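Local coordinates for enterocine A immunity protein (Enterococcus faecium, PDB 2BL8), which confers immunity to the antimicrobial activity of enterocin A, a pediocin-like bacteriocin, at residues A[6-9]-A[10-13]; A[22-25]-A[26-29]; A[59-62]-A[63-67]; A[70-73]-A[74-77]. All blocks are in the same frame, centred on the assembly; numbering follows the deposited sequence.

Interaction 1 of 4, residues A[6-9]-A[10-13]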
loop_
_atom_site.group_PDB
_atom_site.type_symbol
_atom_site.label_atom_id
_atom_site.label_comp_id
_atom_site.label_asym_id
_atom_site.label_seq_id
_atom_site.Cartn_x
_atom_site.Cartn_y
_atom_site.Cartn_z
ATOM N N LYS A 6 1.760 -3.043 -10.064
ATOM C CA LYS A 6 2.248 -4.405 -9.850
ATOM C C LYS A 6 3.684 -4.391 -9.345
ATOM O O LYS A 6 4.051 -5.162 -8.457
ATOM C CB LYS A 6 2.216 -5.222 -11.143
ATOM C CG LYS A 6 0.849 -5.502 -11.722
ATOM C CD LYS A 6 1.010 -6.333 -12.986
ATOM C CE LYS A 6 -0.281 -6.438 -13.771
ATOM N NZ LYS A 6 -0.090 -7.202 -15.040
ATOM N N GLN A 7 4.498 -3.520 -9.926
ATOM C CA GLN A 7 5.899 -3.421 -9.552
ATOM C C GLN A 7 6.074 -3.004 -8.099
ATOM O O GLN A 7 6.860 -3.602 -7.366
ATOM C CB GLN A 7 6.621 -2.425 -10.463
ATOM C CG GLN A 7 8.134 -2.448 -10.330
ATOM C CD GLN A 7 8.813 -1.473 -11.272
ATOM O OE1 GLN A 7 8.437 -1.360 -12.440
ATOM N NE2 GLN A 7 9.823 -0.769 -10.774
ATOM N N ILE A 8 5.339 -1.979 -7.686
ATOM C CA ILE A 8 5.445 -1.507 -6.312
ATOM C C ILE A 8 4.970 -2.561 -5.316
ATOM O O ILE A 8 5.617 -2.789 -4.297
ATOM C CB ILE A 8 4.644 -0.211 -6.108
ATOM C CG1 ILE A 8 5.157 0.877 -7.060
ATOM C CG2 ILE A 8 4.764 0.243 -4.663
ATOM C CD1 ILE A 8 6.612 1.224 -6.885
ATOM N N VAL A 9 3.852 -3.215 -5.616
ATOM C CA VAL A 9 3.324 -4.251 -4.734
ATOM C C VAL A 9 4.323 -5.395 -4.637
ATOM O O VAL A 9 4.596 -5.902 -3.548
ATOM C CB VAL A 9 1.978 -4.803 -5.252
ATOM C CG1 VAL A 9 1.578 -6.042 -4.466
ATOM C CG2 VAL A 9 0.902 -3.739 -5.122
ATOM N N HIS A 10 4.862 -5.800 -5.785
ATOM C CA HIS A 10 5.837 -6.883 -5.836
ATOM C C HIS A 10 7.065 -6.503 -5.013
ATOM O O HIS A 10 7.571 -7.309 -4.235
ATOM C CB HIS A 10 6.237 -7.156 -7.291
ATOM C CG HIS A 10 6.957 -8.454 -7.491
ATOM N ND1 HIS A 10 7.154 -9.007 -8.740
ATOM C CD2 HIS A 10 7.524 -9.311 -6.609
ATOM C CE1 HIS A 10 7.808 -10.148 -8.617
ATOM N NE2 HIS A 10 8.044 -10.356 -7.332
ATOM N N GLU A 11 7.532 -5.269 -5.173
ATOM C CA GLU A 11 8.704 -4.808 -4.434
ATOM C C GLU A 11 8.454 -4.720 -2.930
ATOM O O GLU A 11 9.322 -5.071 -2.131
ATOM C CB GLU A 11 9.167 -3.453 -4.973
ATOM C CG GLU A 11 9.628 -3.505 -6.425
ATOM C CD GLU A 11 9.999 -2.144 -6.986
ATOM O OE1 GLU A 11 9.404 -1.133 -6.554
ATOM O OE2 GLU A 11 10.875 -2.086 -7.873
ATOM N N LEU A 12 7.269 -4.260 -2.546
ATOM C CA LEU A 12 6.937 -4.141 -1.131
ATOM C C LEU A 12 6.842 -5.542 -0.523
ATOM O O LEU A 12 7.332 -5.786 0.581
ATOM C CB LEU A 12 5.611 -3.387 -0.959
ATOM C CG LEU A 12 5.146 -3.057 0.464
ATOM C CD1 LEU A 12 6.197 -2.211 1.174
ATOM C CD2 LEU A 12 3.821 -2.310 0.401
ATOM N N TYR A 13 6.229 -6.464 -1.260
ATOM C CA TYR A 13 6.078 -7.838 -0.793
ATOM C C TYR A 13 7.446 -8.467 -0.552
ATOM O O TYR A 13 7.709 -9.021 0.515
ATOM C CB TYR A 13 5.325 -8.680 -1.829
ATOM C CG TYR A 13 5.114 -10.116 -1.394
ATOM C CD1 TYR A 13 3.893 -10.534 -0.871
ATOM C CD2 TYR A 13 6.154 -11.045 -1.459
ATOM C CE1 TYR A 13 3.708 -11.841 -0.421
ATOM C CE2 TYR A 13 5.982 -12.351 -1.008
ATOM C CZ TYR A 13 4.755 -12.741 -0.489
ATOM O OH TYR A 13 4.577 -14.031 -0.039
#
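His-10 takes the carbonyl of Lys-6, its backbone N donating to Lys-6 O over 2.9 Å. With CG anti to its backbone N (chi1 -165°), the imidazole swings outward, where its ring meets Tyr-35 of helix 25-38 edge to face; an aromatic that tolerates water suits such an exposed position.

Glu-11 donates its backbone N to Gln-7 O at 2.8 Å and also carries the side-chain part of the contact. Its extended chain runs out from the helix alongside that of Gln-7, and Gln-7 NE2 gives a weak hydrogen bond to Glu-11 OE2 at 3.4 Å, the amide and carboxylate planes being turned 80° apart. This pair and the backbone bonds follow the i to i+4 pattern of an alpha-helix, here helix 5-17 of an all-helical immunity protein. The other oxygen, Glu-11 OE1, makes an i to i+3 contact, 3.7 Å from the methyl Ile-8 CD1. Gln-7 is exposed and Glu-11 borders helix 71-84, whereas Val-9 and Leu-12 are buried.

Leu-12 continues the ladder through its N to Ile-8 O, 2.8 Å. Purely apolar, it packs on Ile-77 of helix 71-84, the helix that Ile-8 also meets at Leu-80 and Ile-83.

Tyr-13 closes the run with its N on Val-9 O at 2.9 Å, and its CB lies 3.3 Å from Val-9 O. Its side chain touches Leu-28 of helix 25-38, just as Val-9 leans on Leu-38.

Interaction 2 of 4, residues A[22-25]-A[26-29]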
loop_
_atom_site.group_PDB
_atom_site.type_symbol
_atom_site.label_atom_id
_atom_site.label_comp_id
_atom_site.label_asym_id
_atom_site.label_seq_id
_atom_site.Cartn_x
_atom_site.Cartn_y
_atom_site.Cartn_z
ATOM N N PRO A 22 6.643 -13.472 11.405
ATOM C CA PRO A 22 5.225 -13.850 11.423
ATOM C C PRO A 22 4.237 -12.696 11.590
ATOM O O PRO A 22 3.090 -12.793 11.152
ATOM C CB PRO A 22 5.152 -14.849 12.575
ATOM C CG PRO A 22 6.227 -14.369 13.500
ATOM C CD PRO A 22 7.356 -14.084 12.541
ATOM N N LYS A 23 4.674 -11.609 12.216
ATOM C CA LYS A 23 3.795 -10.462 12.429
ATOM C C LYS A 23 3.438 -9.762 11.117
ATOM O O LYS A 23 2.569 -8.890 11.085
ATOM C CB LYS A 23 4.443 -9.458 13.389
ATOM C CG LYS A 23 5.644 -8.722 12.824
ATOM C CD LYS A 23 6.162 -7.688 13.815
ATOM C CE LYS A 23 7.332 -6.902 13.243
ATOM N NZ LYS A 23 7.837 -5.867 14.191
ATOM N N TYR A 24 4.117 -10.146 10.042
ATOM C CA TYR A 24 3.872 -9.568 8.721
ATOM C C TYR A 24 3.159 -10.571 7.818
ATOM O O TYR A 24 2.907 -10.287 6.650
ATOM C CB TYR A 24 5.193 -9.166 8.058
ATOM C CG TYR A 24 5.865 -7.956 8.661
ATOM C CD1 TYR A 24 5.325 -6.682 8.501
ATOM C CD2 TYR A 24 7.049 -8.084 9.385
ATOM C CE1 TYR A 24 5.948 -5.563 9.045
ATOM C CE2 TYR A 24 7.680 -6.970 9.934
ATOM C CZ TYR A 24 7.125 -5.714 9.761
ATOM O OH TYR A 24 7.742 -4.612 10.310
ATOM N N SER A 25 2.838 -11.742 8.360
ATOM C CA SER A 25 2.175 -12.788 7.586
ATOM C C SER A 25 0.880 -12.329 6.926
ATOM O O SER A 25 0.655 -12.594 5.746
ATOM C CB SER A 25 1.889 -14.002 8.473
ATOM O OG SER A 25 1.071 -13.643 9.572
ATOM N N ASP A 26 0.027 -11.650 7.688
ATOM C CA ASP A 26 -1.242 -11.174 7.156
ATOM C C ASP A 26 -1.029 -10.151 6.048
ATOM O O ASP A 26 -1.691 -10.201 5.012
ATOM C CB ASP A 26 -2.094 -10.564 8.271
ATOM C CG ASP A 26 -2.518 -11.589 9.306
ATOM O OD1 ASP A 26 -3.114 -12.615 8.916
ATOM O OD2 ASP A 26 -2.258 -11.369 10.508
ATOM N N ILE A 27 -0.103 -9.225 6.277
ATOM C CA ILE A 27 0.211 -8.188 5.300
ATOM C C ILE A 27 0.702 -8.801 3.989
ATOM O O ILE A 27 0.313 -8.363 2.906
ATOM C CB ILE A 27 1.291 -7.223 5.857
ATOM C CG1 ILE A 27 0.683 -6.340 6.946
ATOM C CG2 ILE A 27 1.886 -6.383 4.736
ATOM C CD1 ILE A 27 1.709 -5.548 7.730
ATOM N N LEU A 28 1.554 -9.816 4.082
ATOM C CA LEU A 28 2.070 -10.464 2.881
ATOM C C LEU A 28 0.944 -11.164 2.122
ATOM O O LEU A 28 0.908 -11.147 0.891
ATOM C CB LEU A 28 3.162 -11.474 3.248
ATOM C CG LEU A 28 4.463 -10.903 3.818
ATOM C CD1 LEU A 28 5.386 -12.042 4.212
ATOM C CD2 LEU A 28 5.140 -10.015 2.781
ATOM N N GLU A 29 0.024 -11.777 2.860
ATOM C CA GLU A 29 -1.098 -12.477 2.248
ATOM C C GLU A 29 -1.960 -11.496 1.460
ATOM O O GLU A 29 -2.394 -11.788 0.345
ATOM C CB GLU A 29 -1.939 -13.164 3.327
ATOM C CG GLU A 29 -3.117 -13.962 2.792
ATOM C CD GLU A 29 -3.825 -14.742 3.881
ATOM O OE1 GLU A 29 -3.143 -15.512 4.591
ATOM O OE2 GLU A 29 -5.058 -14.589 4.027
HETATM O O HOH W 1 0.491 -8.984 9.084
#
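Tyr-24 and Ile-27 extend next to each other in a common direction and meet where Ile-27 CD1 comes to the edge of the phenol ring, 3.9 Å from Tyr-24 CD1. The ring is placed there by a chi1 of -72°, which sets CG anti to the carbonyl carbon. Both residues are buried, and a long branched aliphatic next to an aromatic edge makes a compact apolar pair.

On the backbone, Leu-28 N donates to Tyr-24 O at 2.9 Å, and Leu-28 CG closes on Tyr-24 O at 3.3 Å. Glu-29 N follows with a bond to Ser-25 O of 3.1 Å. These bonds form the first turn of helix 25-38, entered from the short 3-10 segment 22-24, whose closing bond is Ser-25 N to Pro-22 O. Proline suits this lead-in because its ring already holds phi near the helical value.

A water ties the two elements together, donating to Lys-23 O and accepting from Ile-27 N, each at 2.9 Å, and so serves an amide of the helix's first turn.

Farther out, Ile-16 of helix 5-17 packs against Tyr-24, Ile-27 and Leu-28, while Tyr-57, Leu-58 and Thr-61 of helix 48-64 meet Ile-27.

Interaction 3 of 4, residues A[59-62]-A[63-67]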
loop_
_atom_site.group_PDB
_atom_site.type_symbol
_atom_site.label_atom_id
_atom_site.label_comp_id
_atom_site.label_asym_id
_atom_site.label_seq_id
_atom_site.Cartn_x
_atom_site.Cartn_y
_atom_site.Cartn_z
ATOM N N TYR A 59 -1.924 0.840 6.857
ATOM C CA TYR A 59 -1.772 1.746 7.991
ATOM C C TYR A 59 -2.614 1.327 9.184
ATOM O O TYR A 59 -2.198 1.493 10.329
ATOM C CB TYR A 59 -2.105 3.177 7.571
ATOM C CG TYR A 59 -1.028 3.805 6.725
ATOM C CD1 TYR A 59 0.237 4.080 7.254
ATOM C CD2 TYR A 59 -1.259 4.107 5.382
ATOM C CE1 TYR A 59 1.245 4.640 6.460
ATOM C CE2 TYR A 59 -0.261 4.664 4.584
ATOM C CZ TYR A 59 0.985 4.928 5.128
ATOM O OH TYR A 59 1.963 5.486 4.332
ATOM N N PHE A 60 -3.798 0.784 8.922
ATOM C CA PHE A 60 -4.654 0.330 10.006
ATOM C C PHE A 60 -3.978 -0.840 10.718
ATOM O O PHE A 60 -3.907 -0.885 11.946
ATOM C CB PHE A 60 -6.011 -0.128 9.469
ATOM C CG PHE A 60 -6.827 -0.879 10.480
ATOM C CD1 PHE A 60 -7.391 -0.218 11.565
ATOM C CD2 PHE A 60 -6.990 -2.256 10.375
ATOM C CE1 PHE A 60 -8.105 -0.917 12.534
ATOM C CE2 PHE A 60 -7.701 -2.964 11.337
ATOM C CZ PHE A 60 -8.259 -2.292 12.421
ATOM N N THR A 61 -3.488 -1.791 9.931
ATOM C CA THR A 61 -2.832 -2.971 10.475
ATOM C C THR A 61 -1.578 -2.593 11.251
ATOM O O THR A 61 -1.313 -3.137 12.317
ATOM C CB THR A 61 -2.452 -3.947 9.351
ATOM O OG1 THR A 61 -3.633 -4.318 8.631
ATOM C CG2 THR A 61 -1.801 -5.198 9.922
ATOM N N ALA A 62 -0.812 -1.659 10.700
ATOM C CA ALA A 62 0.418 -1.200 11.328
ATOM C C ALA A 62 0.126 -0.616 12.703
ATOM O O ALA A 62 0.832 -0.898 13.668
ATOM C CB ALA A 62 1.093 -0.159 10.445
ATOM N N TYR A 63 -0.921 0.194 12.794
ATOM C CA TYR A 63 -1.279 0.801 14.069
ATOM C C TYR A 63 -1.776 -0.240 15.070
ATOM O O TYR A 63 -1.285 -0.324 16.195
ATOM C CB TYR A 63 -2.366 1.861 13.877
ATOM C CG TYR A 63 -2.742 2.530 15.176
ATOM C CD1 TYR A 63 -1.947 3.539 15.716
ATOM C CD2 TYR A 63 -3.843 2.095 15.910
ATOM C CE1 TYR A 63 -2.234 4.092 16.958
ATOM C CE2 TYR A 63 -4.138 2.640 17.154
ATOM C CZ TYR A 63 -3.327 3.635 17.672
ATOM O OH TYR A 63 -3.597 4.157 18.913
ATOM N N THR A 64 -2.755 -1.032 14.650
ATOM C CA THR A 64 -3.338 -2.054 15.508
ATOM C C THR A 64 -2.338 -3.105 15.985
ATOM O O THR A 64 -2.395 -3.543 17.136
ATOM C CB THR A 64 -4.502 -2.766 14.789
ATOM O OG1 THR A 64 -5.487 -1.797 14.409
ATOM C CG2 THR A 64 -5.142 -3.800 15.704
ATOM N N ASN A 65 -1.427 -3.508 15.105
ATOM C CA ASN A 65 -0.427 -4.513 15.448
ATOM C C ASN A 65 0.882 -3.887 15.920
ATOM O O ASN A 65 1.859 -4.592 16.172
ATOM C CB ASN A 65 -0.156 -5.419 14.242
ATOM C CG ASN A 65 -1.397 -6.154 13.774
ATOM O OD1 ASN A 65 -1.352 -6.924 12.815
ATOM N ND2 ASN A 65 -2.513 -5.922 14.451
ATOM N N LYS A 66 0.895 -2.563 16.038
ATOM C CA LYS A 66 2.077 -1.833 16.483
ATOM C C LYS A 66 3.317 -2.184 15.660
ATOM O O LYS A 66 4.387 -2.474 16.202
ATOM C CB LYS A 66 2.315 -2.105 17.971
ATOM C CG LYS A 66 1.147 -1.659 18.842
ATOM C CD LYS A 66 1.349 -2.008 20.302
ATOM C CE LYS A 66 0.201 -1.491 21.157
ATOM N NZ LYS A 66 0.380 -1.838 22.599
ATOM N N ILE A 67 3.152 -2.143 14.341
ATOM C CA ILE A 67 4.214 -2.443 13.382
ATOM C C ILE A 67 4.794 -1.156 12.808
ATOM O O ILE A 67 4.067 -0.189 12.584
ATOM C CB ILE A 67 3.674 -3.262 12.190
ATOM C CG1 ILE A 67 3.241 -4.651 12.652
ATOM C CG2 ILE A 67 4.729 -3.349 11.100
ATOM C CD1 ILE A 67 2.596 -5.474 11.554
#
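Tyr-63 N to Tyr-59 O, Thr-64 N to Phe-60 O and Asn-65 N to Thr-61 O continue the helical ladder, after which Ile-67 N reaches back five residues to Ala-62 O at 2.7 Å, in the carbonyl plane and on a lone pair.

Phe-60 O is gripped twice by the same residue. Thr-64 N comes in almost straight, with an N-H...O angle of 174°, and Thr-64 OG1 adds a second bond to Phe-60 O of 3.1 Å from above the carbonyl plane. OG1 stands anti to the carbonyl carbon of its own residue (chi1 -58°), which swings it back toward the preceding turn; its small beta-branched side chain thus lets an exposed threonine use a carbonyl of its own helix. Thr-64 OG1 also lies over one face of the Phe-60 ring, offset toward its rim, 3.3 Å from Phe-60 CE1.

Thr-61 turns its methyl to the amide of Asn-65, with Thr-61 CG2 3.4 Å from Asn-65 OD1, while its hydroxyl is bonded to the carbonyl of Tyr-57 one turn earlier. Ala-62, small enough to let the chain fold back close over it, has its CB 4.4 Å from Ile-67 CB; Ile-67, buried, goes on to Tyr-24.

Lys-66 adopts a positive phi of 53°, and its N bonds to Tyr-63 O at 3.1 Å. Helix 48-64 thus ends in a Schellman motif, the classical C-terminal cap, with an apolar touch between Ala-62 and Ile-67 across it.

Interaction 4 of 4, residues A[70-73]-A[74-77]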
loop_
_atom_site.group_PDB
_atom_site.type_symbol
_atom_site.label_atom_id
_atom_site.label_comp_id
_atom_site.label_asym_id
_atom_site.label_seq_id
_atom_site.Cartn_x
_atom_site.Cartn_y
_atom_site.Cartn_z
ATOM N N THR A 70 9.789 0.261 7.405
ATOM C CA THR A 70 11.068 0.950 7.279
ATOM C C THR A 70 10.818 2.198 6.441
ATOM O O THR A 70 9.787 2.308 5.776
ATOM C CB THR A 70 12.122 0.075 6.567
ATOM O OG1 THR A 70 11.691 -0.216 5.232
ATOM C CG2 THR A 70 12.324 -1.229 7.322
ATOM N N GLU A 71 11.756 3.139 6.478
ATOM C CA GLU A 71 11.621 4.374 5.709
ATOM C C GLU A 71 11.380 4.056 4.231
ATOM O O GLU A 71 10.547 4.683 3.577
ATOM C CB GLU A 71 12.891 5.215 5.856
ATOM C CG GLU A 71 12.829 6.586 5.209
ATOM C CD GLU A 71 12.746 7.707 6.227
ATOM O OE1 GLU A 71 13.589 7.729 7.148
ATOM O OE2 GLU A 71 11.847 8.567 6.103
ATOM N N TYR A 72 12.108 3.072 3.716
ATOM C CA TYR A 72 11.977 2.668 2.321
ATOM C C TYR A 72 10.599 2.068 2.032
ATOM O O TYR A 72 9.987 2.372 1.007
ATOM C CB TYR A 72 13.080 1.665 1.974
ATOM C CG TYR A 72 12.941 1.024 0.611
ATOM C CD1 TYR A 72 12.842 1.802 -0.545
ATOM C CD2 TYR A 72 12.904 -0.363 0.478
ATOM C CE1 TYR A 72 12.705 1.209 -1.799
ATOM C CE2 TYR A 72 12.769 -0.962 -0.769
ATOM C CZ TYR A 72 12.670 -0.175 -1.899
ATOM O OH TYR A 72 12.528 -0.776 -3.126
ATOM N N GLN A 73 10.116 1.215 2.931
ATOM C CA GLN A 73 8.800 0.604 2.760
ATOM C C GLN A 73 7.717 1.687 2.771
ATOM O O GLN A 73 6.755 1.614 2.005
ATOM C CB GLN A 73 8.547 -0.429 3.863
ATOM C CG GLN A 73 9.422 -1.670 3.729
ATOM C CD GLN A 73 9.349 -2.588 4.935
ATOM O OE1 GLN A 73 8.810 -2.222 5.978
ATOM N NE2 GLN A 73 9.906 -3.786 4.799
ATOM N N GLU A 74 7.884 2.694 3.629
ATOM C CA GLU A 74 6.936 3.804 3.723
ATOM C C GLU A 74 6.910 4.559 2.408
ATOM O O GLU A 74 5.854 5.016 1.957
ATOM C CB GLU A 74 7.335 4.762 4.849
ATOM C CG GLU A 74 7.096 4.224 6.245
ATOM C CD GLU A 74 7.690 5.111 7.330
ATOM O OE1 GLU A 74 8.211 6.200 7.007
ATOM O OE2 GLU A 74 7.631 4.712 8.512
ATOM N N GLU A 75 8.084 4.692 1.801
ATOM C CA GLU A 75 8.222 5.371 0.525
ATOM C C GLU A 75 7.526 4.583 -0.583
ATOM O O GLU A 75 6.888 5.168 -1.460
ATOM C CB GLU A 75 9.709 5.589 0.224
ATOM C CG GLU A 75 10.294 6.693 1.106
ATOM C CD GLU A 75 11.783 6.573 1.342
ATOM O OE1 GLU A 75 12.461 5.817 0.616
ATOM O OE2 GLU A 75 12.279 7.256 2.267
ATOM N N LEU A 76 7.631 3.259 -0.541
ATOM C CA LEU A 76 6.956 2.438 -1.536
ATOM C C LEU A 76 5.441 2.586 -1.371
ATOM O O LEU A 76 4.717 2.703 -2.356
ATOM C CB LEU A 76 7.344 0.967 -1.387
ATOM C CG LEU A 76 8.782 0.625 -1.781
ATOM C CD1 LEU A 76 9.051 -0.847 -1.486
ATOM C CD2 LEU A 76 8.999 0.939 -3.257
ATOM N N ILE A 77 4.961 2.591 -0.132
ATOM C CA ILE A 77 3.522 2.728 0.089
ATOM C C ILE A 77 3.048 4.082 -0.438
ATOM O O ILE A 77 1.974 4.187 -1.026
ATOM C CB ILE A 77 3.164 2.569 1.587
ATOM C CG1 ILE A 77 3.535 1.156 2.056
ATOM C CG2 ILE A 77 1.669 2.785 1.790
ATOM C CD1 ILE A 77 3.411 0.948 3.561
#
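Thr-70 O receives Glu-74 N at 2.9 Å, the shortest of the bonds that join the two segments, while Thr-70 N and OG1 both bond to Gln-73. Gln-73 N donates to Thr-70 OG1 at 3.1 Å, and in return Thr-70 N donates to Gln-73 OE1 at 3.0 Å, coming from above the plane of that amide. This reciprocal pair is a capping box: threonine at the N-cap offers a hydroxyl to an amide of the first turn, and glutamine has both an acceptor for the return bond and an NH2 to spare. That NE2 is hydrogen-bonded to Asp-15 of helix 5-17.

Tyr-72 and Leu-76, one turn apart, make the apolar part. Leu-76 CD1 sits over one face of the phenol in a CH-pi contact, 4.0 Å from the ring centroid and 26° off its normal. With Tyr-72 CG anti to the backbone N (chi1 172°), the ring lies forward along the helix, against Leu-76. Glu-75 OE1 is near the ring's plane at its edge.

Three acidic chains gather at the start of the helix. Glu-75 OE2 comes 3.1 Å from Glu-71 CG, the two carboxylate planes 29° apart, and Glu-71 OE2 lies 4.1 Å from Glu-75 OE2. Despite this like-charge approach, Glu-71, at the helix's first position, may be favoured by the helix dipole.

Around helix 71-84, Leu-76 faces Glu-11 of helix 5-17, and Ile-77 reaches Val-55, Leu-58 and Tyr-59 of helix 48-64, while Glu-74 meets Arg-68 and Phe-69 of the connecting loop.

The four interactions follow one another along the chain, each on its own helix: interaction 1 within helix 5-17, interaction 2 at the start of helix 25-38, interaction 3 at the end of helix 48-64 and interaction 4 at the start of helix 71-84. Centres of interactions 1 and 4 are about 11 Å apart, the closest pair, and those of 2 and 3, which meet through Ile-27 and Ile-67, about 12 Å. Tyr-13 and Leu-28 join interactions 1 and 2, Tyr-59 and Ile-77 join 3 and 4; interactions 2 and 4 do not touch, their nearest atoms about 5 Å apart. Interactions 1 and 3 lie on opposite sides of the chain's centre. All lie on a four-helix bundle whose inward side chains share one core.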